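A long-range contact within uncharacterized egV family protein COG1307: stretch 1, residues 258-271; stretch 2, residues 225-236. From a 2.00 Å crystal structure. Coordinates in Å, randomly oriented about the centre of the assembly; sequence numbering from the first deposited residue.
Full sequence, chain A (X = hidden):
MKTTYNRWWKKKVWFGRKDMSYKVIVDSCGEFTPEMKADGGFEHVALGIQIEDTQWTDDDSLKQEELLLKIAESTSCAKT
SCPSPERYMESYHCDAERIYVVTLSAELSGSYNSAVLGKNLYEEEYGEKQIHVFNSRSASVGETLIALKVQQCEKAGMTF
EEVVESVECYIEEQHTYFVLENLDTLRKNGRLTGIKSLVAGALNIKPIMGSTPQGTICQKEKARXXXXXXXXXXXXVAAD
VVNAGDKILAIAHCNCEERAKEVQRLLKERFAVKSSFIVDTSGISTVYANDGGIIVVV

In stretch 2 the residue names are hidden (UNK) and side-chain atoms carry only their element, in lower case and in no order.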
# COMPACT_ATOMS: atom_id res chain seq x y z
N GLU A 258 16.23 8.24 -7.33
CA GLU A 258 16.95 9.38 -6.75
C GLU A 258 16.00 10.36 -6.08
O GLU A 258 16.32 10.95 -5.06
CB GLU A 258 17.82 10.11 -7.78
CG GLU A 258 19.17 9.40 -8.06
CD GLU A 258 20.03 9.10 -6.80
OE1 GLU A 258 20.21 9.98 -5.90
OE2 GLU A 258 20.54 7.95 -6.71
N ARG A 259 14.83 10.54 -6.66
CA ARG A 259 13.78 11.29 -5.98
C ARG A 259 13.39 10.63 -4.63
O ARG A 259 13.21 11.32 -3.64
CB ARG A 259 12.59 11.41 -6.89
CG ARG A 259 11.45 12.21 -6.31
CD ARG A 259 10.35 12.34 -7.35
NE ARG A 259 10.84 13.19 -8.42
CZ ARG A 259 10.35 13.24 -9.66
NH1 ARG A 259 9.35 12.46 -10.06
NH2 ARG A 259 10.88 14.10 -10.51
N ALA A 260 13.28 9.30 -4.58
CA ALA A 260 13.05 8.61 -3.32
C ALA A 260 14.15 8.93 -2.29
O ALA A 260 13.88 9.22 -1.11
CB ALA A 260 12.94 7.09 -3.54
N LYS A 261 15.39 8.88 -2.72
CA LYS A 261 16.50 9.17 -1.82
C LYS A 261 16.48 10.60 -1.28
O LYS A 261 16.82 10.83 -0.12
CB LYS A 261 17.85 8.88 -2.51
CG LYS A 261 18.12 7.38 -2.56
CD LYS A 261 19.44 7.05 -3.17
CE LYS A 261 19.60 5.56 -3.49
NZ LYS A 261 19.21 4.66 -2.34
N GLU A 262 16.08 11.54 -2.11
CA GLU A 262 15.98 12.94 -1.71
C GLU A 262 14.87 13.13 -0.67
O GLU A 262 15.04 13.83 0.33
CB GLU A 262 15.75 13.84 -2.93
CG GLU A 262 15.51 15.31 -2.62
CD GLU A 262 16.71 15.98 -1.90
OE1 GLU A 262 17.79 15.35 -1.76
OE2 GLU A 262 16.55 17.14 -1.46
N VAL A 263 13.73 12.46 -0.87
CA VAL A 263 12.66 12.49 0.12
C VAL A 263 13.13 11.93 1.43
O VAL A 263 12.87 12.51 2.47
CB VAL A 263 11.39 11.76 -0.41
CG1 VAL A 263 10.35 11.56 0.68
CG2 VAL A 263 10.85 12.56 -1.58
N GLN A 264 13.88 10.83 1.38
CA GLN A 264 14.36 10.20 2.57
C GLN A 264 15.25 11.21 3.34
O GLN A 264 15.15 11.36 4.60
CB GLN A 264 15.08 8.91 2.21
CG GLN A 264 15.56 8.03 3.36
CD GLN A 264 16.29 6.83 2.87
OE1 GLN A 264 17.18 6.96 2.03
NE2 GLN A 264 15.86 5.63 3.32
N ARG A 265 16.09 11.93 2.58
CA ARG A 265 17.02 12.90 3.15
C ARG A 265 16.27 14.06 3.80
O ARG A 265 16.56 14.43 4.94
CB ARG A 265 17.98 13.41 2.04
CG ARG A 265 19.03 14.41 2.52
CD ARG A 265 19.90 14.99 1.40
NE ARG A 265 19.15 16.04 0.71
CZ ARG A 265 18.88 17.23 1.22
NH1 ARG A 265 19.33 17.57 2.42
NH2 ARG A 265 18.17 18.12 0.52
N LEU A 266 15.27 14.61 3.11
CA LEU A 266 14.45 15.68 3.67
C LEU A 266 13.75 15.25 4.95
O LEU A 266 13.62 16.02 5.87
CB LEU A 266 13.37 16.16 2.67
CG LEU A 266 13.87 16.84 1.39
CD1 LEU A 266 12.73 16.92 0.33
CD2 LEU A 266 14.40 18.21 1.74
N LEU A 267 13.23 14.03 4.98
CA LEU A 267 12.51 13.55 6.15
C LEU A 267 13.44 13.41 7.33
O LEU A 267 13.08 13.74 8.44
CB LEU A 267 11.80 12.22 5.85
CG LEU A 267 10.64 12.39 4.88
CD1 LEU A 267 10.26 11.05 4.22
CD2 LEU A 267 9.39 13.08 5.52
N LYS A 268 14.62 12.90 7.06
CA LYS A 268 15.63 12.72 8.10
C LYS A 268 16.11 14.03 8.73
O LYS A 268 16.51 14.05 9.88
CB LYS A 268 16.82 12.00 7.52
CG LYS A 268 17.85 11.61 8.52
CD LYS A 268 18.82 10.58 7.91
CE LYS A 268 19.44 9.70 8.97
NZ LYS A 268 20.50 10.37 9.71
N GLU A 269 16.04 15.12 7.98
CA GLU A 269 16.32 16.41 8.52
C GLU A 269 15.25 16.87 9.53
O GLU A 269 15.52 17.75 10.37
CB GLU A 269 16.40 17.47 7.41
CG GLU A 269 17.49 17.33 6.38
CD GLU A 269 17.44 18.44 5.34
OE1 GLU A 269 16.36 18.73 4.72
OE2 GLU A 269 18.50 19.05 5.14
N ARG A 270 14.04 16.35 9.39
CA ARG A 270 12.89 16.79 10.15
C ARG A 270 12.54 15.93 11.38
O ARG A 270 11.98 16.44 12.29
CB ARG A 270 11.67 16.96 9.24
CG ARG A 270 11.88 17.97 8.15
CD ARG A 270 10.96 17.85 7.01
NE ARG A 270 10.96 19.09 6.29
CZ ARG A 270 12.01 19.57 5.66
NH1 ARG A 270 11.93 20.72 5.08
NH2 ARG A 270 13.13 18.89 5.61
N PHE A 271 12.87 14.65 11.37
CA PHE A 271 12.61 13.77 12.53
C PHE A 271 13.40 12.47 12.42
O PHE A 271 13.78 12.03 11.33
CB PHE A 271 11.12 13.45 12.70
CG PHE A 271 10.45 12.87 11.46
CD1 PHE A 271 10.41 11.48 11.25
CD2 PHE A 271 9.86 13.70 10.54
CE1 PHE A 271 9.77 10.94 10.13
CE2 PHE A 271 9.22 13.19 9.41
CZ PHE A 271 9.20 11.81 9.18
N UNK A 225 6.10 22.92 -9.10
CA UNK A 225 7.24 22.08 -9.34
C UNK A 225 7.51 21.04 -8.27
O UNK A 225 7.19 21.20 -7.08
N UNK A 226 8.15 19.97 -8.69
CA UNK A 226 8.34 18.79 -7.88
C UNK A 226 9.27 19.06 -6.70
O UNK A 226 9.12 18.48 -5.64
c UNK A 226 8.90 17.71 -8.79
c UNK A 226 6.25 15.71 -8.84
c UNK A 226 9.09 16.44 -8.21
se UNK A 226 7.54 15.71 -7.34
N UNK A 227 10.27 19.92 -6.90
CA UNK A 227 11.27 20.15 -5.87
C UNK A 227 10.63 20.79 -4.65
O UNK A 227 10.86 20.36 -3.50
c UNK A 227 14.93 23.29 -5.02
c UNK A 227 12.37 21.06 -6.40
n UNK A 227 13.73 24.21 -4.81
c UNK A 227 13.52 21.22 -5.40
c UNK A 227 14.62 22.14 -5.96
N UNK A 228 9.82 21.83 -4.89
CA UNK A 228 9.11 22.46 -3.78
C UNK A 228 8.02 21.52 -3.19
O UNK A 228 7.80 21.52 -1.98
c UNK A 228 8.51 23.79 -4.19
n UNK A 228 9.32 28.62 -4.38
c UNK A 228 8.93 26.21 -4.77
c UNK A 228 9.98 27.33 -4.87
c UNK A 228 9.55 24.89 -4.26
N UNK A 229 7.37 20.73 -4.03
CA UNK A 229 6.33 19.81 -3.55
C UNK A 229 6.93 18.75 -2.61
O UNK A 229 6.33 18.38 -1.60
c UNK A 229 5.57 19.15 -4.72
N UNK A 230 8.13 18.28 -2.90
CA UNK A 230 8.72 17.26 -2.03
C UNK A 230 9.05 17.83 -0.64
O UNK A 230 8.84 17.15 0.39
c UNK A 230 9.90 16.56 -2.68
c UNK A 230 9.54 15.79 -3.94
c UNK A 230 10.86 15.26 -4.47
c UNK A 230 8.51 14.61 -3.73
N UNK A 231 9.50 19.07 -0.61
CA UNK A 231 9.73 19.77 0.66
C UNK A 231 8.42 19.93 1.42
O UNK A 231 8.37 19.66 2.61
c UNK A 231 10.43 22.01 1.72
c UNK A 231 11.80 21.00 -0.19
c UNK A 231 10.38 21.17 0.44
N UNK A 232 7.36 20.38 0.75
CA UNK A 232 6.08 20.55 1.42
C UNK A 232 5.54 19.18 1.90
O UNK A 232 4.95 19.10 2.98
c UNK A 232 4.37 24.84 -0.65
c UNK A 232 5.33 22.65 0.21
c UNK A 232 5.05 21.22 0.52
n UNK A 232 3.11 25.61 -0.95
c UNK A 232 4.08 23.49 0.03
N UNK A 233 5.74 18.13 1.12
CA UNK A 233 5.35 16.78 1.57
C UNK A 233 6.09 16.39 2.86
O UNK A 233 5.45 16.00 3.84
se UNK A 233 4.99 12.99 -0.32
c UNK A 233 5.57 15.69 0.51
c UNK A 233 5.10 14.32 1.04
c UNK A 233 4.35 14.21 -1.68
N UNK A 234 7.41 16.56 2.86
CA UNK A 234 8.25 16.33 4.06
C UNK A 234 7.74 17.09 5.26
O UNK A 234 7.71 16.54 6.34
c UNK A 234 9.75 16.69 3.81
N UNK A 235 7.37 18.36 5.09
CA UNK A 235 6.82 19.15 6.17
C UNK A 235 5.50 18.53 6.63
O UNK A 235 5.28 18.46 7.84
c UNK A 235 6.59 20.61 5.79
o UNK A 235 8.94 20.98 6.06
c UNK A 235 7.88 21.36 5.53
o UNK A 235 7.83 22.36 4.77
N UNK A 236 4.62 18.11 5.71
CA UNK A 236 3.33 17.53 6.12
C UNK A 236 3.53 16.29 6.96
O UNK A 236 2.90 16.10 8.02
s UNK A 236 1.82 18.56 4.04
c UNK A 236 2.47 17.17 4.94

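Position 225 has no side-chain atoms, and its phi/psi of 82/154 would jam a CB against the preceding carbonyl; it is Gly225, at the N-cap position. Position 226 carries an unbranched chain of two carbons, a selenium and a terminal carbon. Its second carbon lies 3.7 Å from Arg259 NE, over one face of the guanidinium. Selenium identifies selenomethionine, Met226.

Positions 227 and 228 each show four carbons in a row ending in nitrogen, and neither touches stretch 1: Lys227 and Lys228. Position 229 has a single carbon, 8.7 Å from the other stretch at its nearest, and is Ala229.

At 230 four carbons fork at the second. One terminal carbon lies 3.6 Å from Arg259 CG and the other 3.8 Å from Val263 CG2. A fork one atom beyond CB means leucine; Leu230 thus spans a full turn of the facing helix. Position 231 has three carbons, branched at CB itself. One branch is 4.2 Å from Leu266 CD1, the other 3.9 Å from Arg270 NH1, giving Val231.

Position 232 repeats the four-carbon chain ending in nitrogen. Its CA-to-CB bond points away from stretch 1, and it is Lys232. Position 233 repeats the selenium pattern of 226, but its side chain stays 5.6 Å from stretch 1: Met233, again selenomethionine.

Position 234 has one carbon, CB, pointing toward stretch 1. It lies 3.8 Å from Leu266 CB, 4.0 Å from Leu267 CD2 and 3.6 Å from Arg270 CD. This is Ala234, and the distance from Ala234 CA to Leu267 CA is 5.5 Å.

Position 235 shows two carbons, the second bearing two oxygens, one of them 2.8 Å from Arg270 NE. A carboxylate one carbon beyond CB defines Asp235. Position 236 ends in sulfur after one carbon and makes no contact: Cys236.

The contact packs two helices whose N-to-C directions differ by 42° and whose axes approach to 9.2 Å. Leu230 and Ala234, one turn apart, both point toward stretch 1 and meet Val263, Leu266 and Leu267 in an apolar seam. At one end, Arg259 lays its aliphatic portion along Leu230 and a guanidinium face over Met226. At the other, the Arg270 guanidinium places a face over Ala234 CB while its edge meets Asp235: Arg270 NE donates to Asp235 OD1 at 2.8 Å and 162°, and Arg270 NH1 to the same oxygen at 3.2 Å and 137°, forming a salt bridge. Arg270 NH2 also donates to Leu266 O at 2.9 Å, tying the guanidinium to its own helix. Together the two stretches bury 520 Å².

Stretch 2, residues 225-236: GMKKALVKMADC
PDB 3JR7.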